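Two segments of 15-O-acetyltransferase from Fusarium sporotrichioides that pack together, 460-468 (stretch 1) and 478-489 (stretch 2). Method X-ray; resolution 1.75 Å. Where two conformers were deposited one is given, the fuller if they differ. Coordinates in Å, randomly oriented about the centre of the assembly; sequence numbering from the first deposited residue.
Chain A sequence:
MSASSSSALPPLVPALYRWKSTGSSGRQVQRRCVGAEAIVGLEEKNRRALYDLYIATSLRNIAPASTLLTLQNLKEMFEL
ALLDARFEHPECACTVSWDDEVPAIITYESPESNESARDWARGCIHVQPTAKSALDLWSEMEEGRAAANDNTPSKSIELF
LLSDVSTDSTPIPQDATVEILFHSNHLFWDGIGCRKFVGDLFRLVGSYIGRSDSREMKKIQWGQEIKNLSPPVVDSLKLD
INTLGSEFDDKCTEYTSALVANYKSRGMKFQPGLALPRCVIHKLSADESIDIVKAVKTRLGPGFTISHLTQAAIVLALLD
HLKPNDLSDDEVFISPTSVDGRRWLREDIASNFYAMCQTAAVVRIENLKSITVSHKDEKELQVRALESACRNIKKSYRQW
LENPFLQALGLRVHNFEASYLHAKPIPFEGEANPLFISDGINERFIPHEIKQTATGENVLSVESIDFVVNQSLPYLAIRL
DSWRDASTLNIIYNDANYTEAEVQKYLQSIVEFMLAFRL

Stretch 1, residues 460-468: LSVESIDFV
Stretch 2, residues 478-489: IRLDSWRDASTL

This is a side-chain-mediated contact between a strand and a β-hairpin, whose first strand, 478-483, runs nearly antiparallel to it, centred on Trp483 and the carbonyl of Val462. Residues 460-468 form one strand, within which Glu463 has the unusual phi/psi of -86/-43°. In stretch 2, strands 478-483 and 486-489 are joined by a type I' turn from Trp483 to Ala486. Arg484 and Asp485 take positive phi, 53/43° and 65/13°. Backbone hydrogen bonds close the hairpin: Trp483 N to Ala486 O, 2.9 Å, Ala486 N to Trp483 O, 3.0 Å, Asp481 N to Thr488 O, 3.1 Å, and Thr488 N to Asp481 O, 2.9 Å.

Strands 460-468 and 478-483 run at 167°, with axes 7.7 Å apart at closest approach. No backbone hydrogen bond links the stretches. In register, Ile465 CA lies 7.0 Å from Trp483 CA, and Phe467 CA 8.3 Å from Arg479 CA.

Val462 O accepts three hydrogen bonds: from Trp483 NE1 at 3.0 Å, Arg484 NE at 3.0 Å and Arg484 NH1 at 3.1 Å. Trp483 is t, with chi2 -118°, which brings its indole edge to this oxygen. Arg484 is m, t, t, with chi4 -85°. Ile465 (m, t) places CD1 over the indole face, 3.4 Å from the six-membered ring centroid and 7° off the normal, a CH-pi contact. Val462 (t) adds CG1 to Trp483 CZ2 at 3.7 Å.

Farther along, Phe467 (t, chi2 89°) presents its ring edge to the guanidinium face of Arg479 (m, t, p, chi4 87°), with CE2 to NH1 at 3.1 Å. Two waters bridge the stretches. Water 1 lies 2.9 Å from Ile465 O and 3.0 Å from Asp481 OD1, within hydrogen-bonding reach of both. Water 2 donates to Asp466 OD1 at 2.7 Å and lies 2.9 Å from Thr488 OG1, also hydrogen-bonded. Asp481 is p; Asp466 and Thr488 are m.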

# COMPACT_ATOMS: atom_id res chain seq x y z
N LEU A 460 -12.47 13.11 -16.67
CA LEU A 460 -12.79 12.81 -15.27
C LEU A 460 -11.75 13.41 -14.36
O LEU A 460 -10.56 13.26 -14.59
CB LEU A 460 -12.90 11.29 -15.04
CG LEU A 460 -14.13 10.66 -15.71
CD1 LEU A 460 -13.87 9.15 -15.96
CD2 LEU A 460 -15.35 10.83 -14.86
N SER A 461 -12.20 14.14 -13.34
CA SER A 461 -11.28 14.73 -12.37
C SER A 461 -11.07 13.72 -11.25
O SER A 461 -12.06 13.16 -10.74
CB SER A 461 -11.89 15.99 -11.76
OG SER A 461 -10.92 16.58 -10.89
N VAL A 462 -9.82 13.46 -10.89
CA VAL A 462 -9.56 12.53 -9.78
C VAL A 462 -9.55 13.36 -8.51
O VAL A 462 -8.56 14.05 -8.23
CB VAL A 462 -8.23 11.73 -9.95
CG1 VAL A 462 -8.07 10.71 -8.83
CG2 VAL A 462 -8.17 11.02 -11.32
N GLU A 463 -10.65 13.29 -7.76
CA GLU A 463 -10.87 14.22 -6.62
C GLU A 463 -10.22 13.76 -5.34
O GLU A 463 -9.61 14.55 -4.62
CB GLU A 463 -12.35 14.47 -6.38
CG GLU A 463 -13.01 15.10 -7.59
CD GLU A 463 -14.19 15.95 -7.25
OE1 GLU A 463 -14.98 15.55 -6.36
OE2 GLU A 463 -14.33 17.02 -7.87
N SER A 464 -10.36 12.46 -5.06
CA SER A 464 -9.86 11.93 -3.79
C SER A 464 -9.33 10.52 -3.99
O SER A 464 -9.81 9.76 -4.85
CB SER A 464 -10.96 11.95 -2.71
OG SER A 464 -11.98 11.03 -3.03
N ILE A 465 -8.32 10.19 -3.20
CA ILE A 465 -7.69 8.89 -3.24
C ILE A 465 -7.56 8.40 -1.81
O ILE A 465 -6.99 9.10 -0.97
CB ILE A 465 -6.30 8.91 -3.94
CG1 ILE A 465 -6.40 9.48 -5.37
CG2 ILE A 465 -5.64 7.51 -3.91
CD1 ILE A 465 -5.04 9.65 -6.08
N ASP A 466 -8.12 7.24 -1.53
CA ASP A 466 -7.92 6.60 -0.23
C ASP A 466 -7.32 5.21 -0.40
O ASP A 466 -7.86 4.40 -1.13
CB ASP A 466 -9.23 6.54 0.55
CG ASP A 466 -9.72 7.91 0.92
OD1 ASP A 466 -9.01 8.57 1.73
OD2 ASP A 466 -10.77 8.33 0.38
N PHE A 467 -6.23 4.95 0.29
CA PHE A 467 -5.49 3.71 0.11
C PHE A 467 -5.64 2.91 1.40
O PHE A 467 -5.26 3.37 2.49
CB PHE A 467 -4.02 4.02 -0.18
CG PHE A 467 -3.16 2.82 -0.32
CD1 PHE A 467 -2.99 2.20 -1.55
CD2 PHE A 467 -2.50 2.29 0.78
CE1 PHE A 467 -2.20 1.09 -1.68
CE2 PHE A 467 -1.70 1.16 0.64
CZ PHE A 467 -1.55 0.57 -0.58
N VAL A 468 -6.27 1.75 1.28
CA VAL A 468 -6.48 0.88 2.43
C VAL A 468 -5.82 -0.49 2.24
O VAL A 468 -5.77 -1.03 1.13
CB VAL A 468 -8.00 0.76 2.81
CG1 VAL A 468 -8.64 2.15 2.99
CG2 VAL A 468 -8.76 -0.02 1.78
N ILE A 478 -1.41 2.92 10.85
CA ILE A 478 -1.69 4.31 10.57
C ILE A 478 -0.96 4.70 9.31
O ILE A 478 0.27 4.58 9.24
CB ILE A 478 -1.28 5.22 11.76
CG1 ILE A 478 -2.01 4.77 13.03
CG2 ILE A 478 -1.63 6.67 11.45
CD1 ILE A 478 -1.35 5.20 14.31
N ARG A 479 -1.72 5.12 8.30
CA ARG A 479 -1.13 5.43 7.00
C ARG A 479 -1.25 6.94 6.73
O ARG A 479 -2.27 7.54 7.07
CB ARG A 479 -1.86 4.67 5.89
CG ARG A 479 -2.12 3.17 6.19
CD ARG A 479 -2.59 2.47 4.90
NE ARG A 479 -1.49 2.30 3.95
CZ ARG A 479 -0.64 1.28 3.93
NH1 ARG A 479 0.32 1.25 3.01
NH2 ARG A 479 -0.75 0.29 4.81
N LEU A 480 -0.23 7.52 6.11
CA LEU A 480 -0.30 8.92 5.69
C LEU A 480 -0.08 9.01 4.20
O LEU A 480 0.89 8.46 3.68
CB LEU A 480 0.79 9.75 6.39
CG LEU A 480 0.86 11.25 6.04
CD1 LEU A 480 -0.29 12.01 6.65
CD2 LEU A 480 2.22 11.87 6.41
N ASP A 481 -0.95 9.72 3.49
CA ASP A 481 -0.53 10.14 2.16
C ASP A 481 -1.01 11.54 1.83
O ASP A 481 -1.51 12.24 2.72
CB ASP A 481 -0.84 9.11 1.07
CG ASP A 481 -2.28 8.76 0.99
OD1 ASP A 481 -3.11 9.50 1.55
OD2 ASP A 481 -2.56 7.73 0.30
N SER A 482 -0.87 11.93 0.58
CA SER A 482 -1.18 13.27 0.18
C SER A 482 -1.77 13.27 -1.21
O SER A 482 -1.34 12.50 -2.06
CB SER A 482 0.09 14.13 0.16
OG SER A 482 -0.26 15.46 -0.17
N TRP A 483 -2.75 14.14 -1.43
CA TRP A 483 -3.28 14.36 -2.78
C TRP A 483 -3.75 15.79 -2.90
O TRP A 483 -4.43 16.27 -1.99
CB TRP A 483 -4.42 13.42 -2.99
CG TRP A 483 -5.09 13.45 -4.32
CD1 TRP A 483 -6.39 13.76 -4.57
CD2 TRP A 483 -4.51 13.09 -5.58
NE1 TRP A 483 -6.66 13.64 -5.93
CE2 TRP A 483 -5.52 13.23 -6.56
CE3 TRP A 483 -3.23 12.68 -5.97
CZ2 TRP A 483 -5.30 12.96 -7.91
CZ3 TRP A 483 -3.01 12.41 -7.33
CH2 TRP A 483 -4.05 12.55 -8.28
N ARG A 484 -3.37 16.48 -3.98
CA ARG A 484 -3.82 17.88 -4.20
C ARG A 484 -3.48 18.74 -2.96
O ARG A 484 -4.30 19.60 -2.52
CB ARG A 484 -5.30 17.96 -4.52
CG ARG A 484 -5.63 17.29 -5.86
CD ARG A 484 -7.12 17.29 -6.07
NE ARG A 484 -7.47 16.69 -7.36
CZ ARG A 484 -7.49 17.35 -8.52
NH1 ARG A 484 -7.83 16.71 -9.63
NH2 ARG A 484 -7.19 18.66 -8.59
N ASP A 485 -2.28 18.50 -2.45
CA ASP A 485 -1.68 19.22 -1.30
C ASP A 485 -2.40 19.01 0.03
O ASP A 485 -2.14 19.75 0.99
CB ASP A 485 -1.57 20.72 -1.56
CG ASP A 485 -0.46 21.08 -2.51
OD1 ASP A 485 0.63 20.45 -2.46
OD2 ASP A 485 -0.68 22.02 -3.29
N ALA A 486 -3.29 18.04 0.10
CA ALA A 486 -3.97 17.72 1.34
C ALA A 486 -3.50 16.37 1.85
O ALA A 486 -3.53 15.39 1.10
CB ALA A 486 -5.48 17.71 1.14
N SER A 487 -3.11 16.32 3.12
CA SER A 487 -2.69 15.06 3.77
C SER A 487 -3.88 14.33 4.38
O SER A 487 -4.71 14.93 5.05
CB SER A 487 -1.62 15.31 4.84
OG SER A 487 -0.44 15.86 4.25
N THR A 488 -3.96 13.02 4.14
CA THR A 488 -4.97 12.19 4.77
C THR A 488 -4.31 11.19 5.71
O THR A 488 -3.34 10.53 5.31
CB THR A 488 -5.72 11.42 3.69
OG1 THR A 488 -6.47 12.36 2.90
CG2 THR A 488 -6.66 10.41 4.33
N LEU A 489 -4.81 11.09 6.93
CA LEU A 489 -4.39 10.01 7.83
C LEU A 489 -5.51 9.02 7.89
O LEU A 489 -6.68 9.37 8.08
CB LEU A 489 -4.07 10.51 9.25
CG LEU A 489 -2.75 11.24 9.47
CD1 LEU A 489 -2.93 12.67 9.06
CD2 LEU A 489 -2.34 11.18 10.96
O HOH W 1 -4.63 10.81 -0.66
O HOH W 2 -8.50 11.17 1.28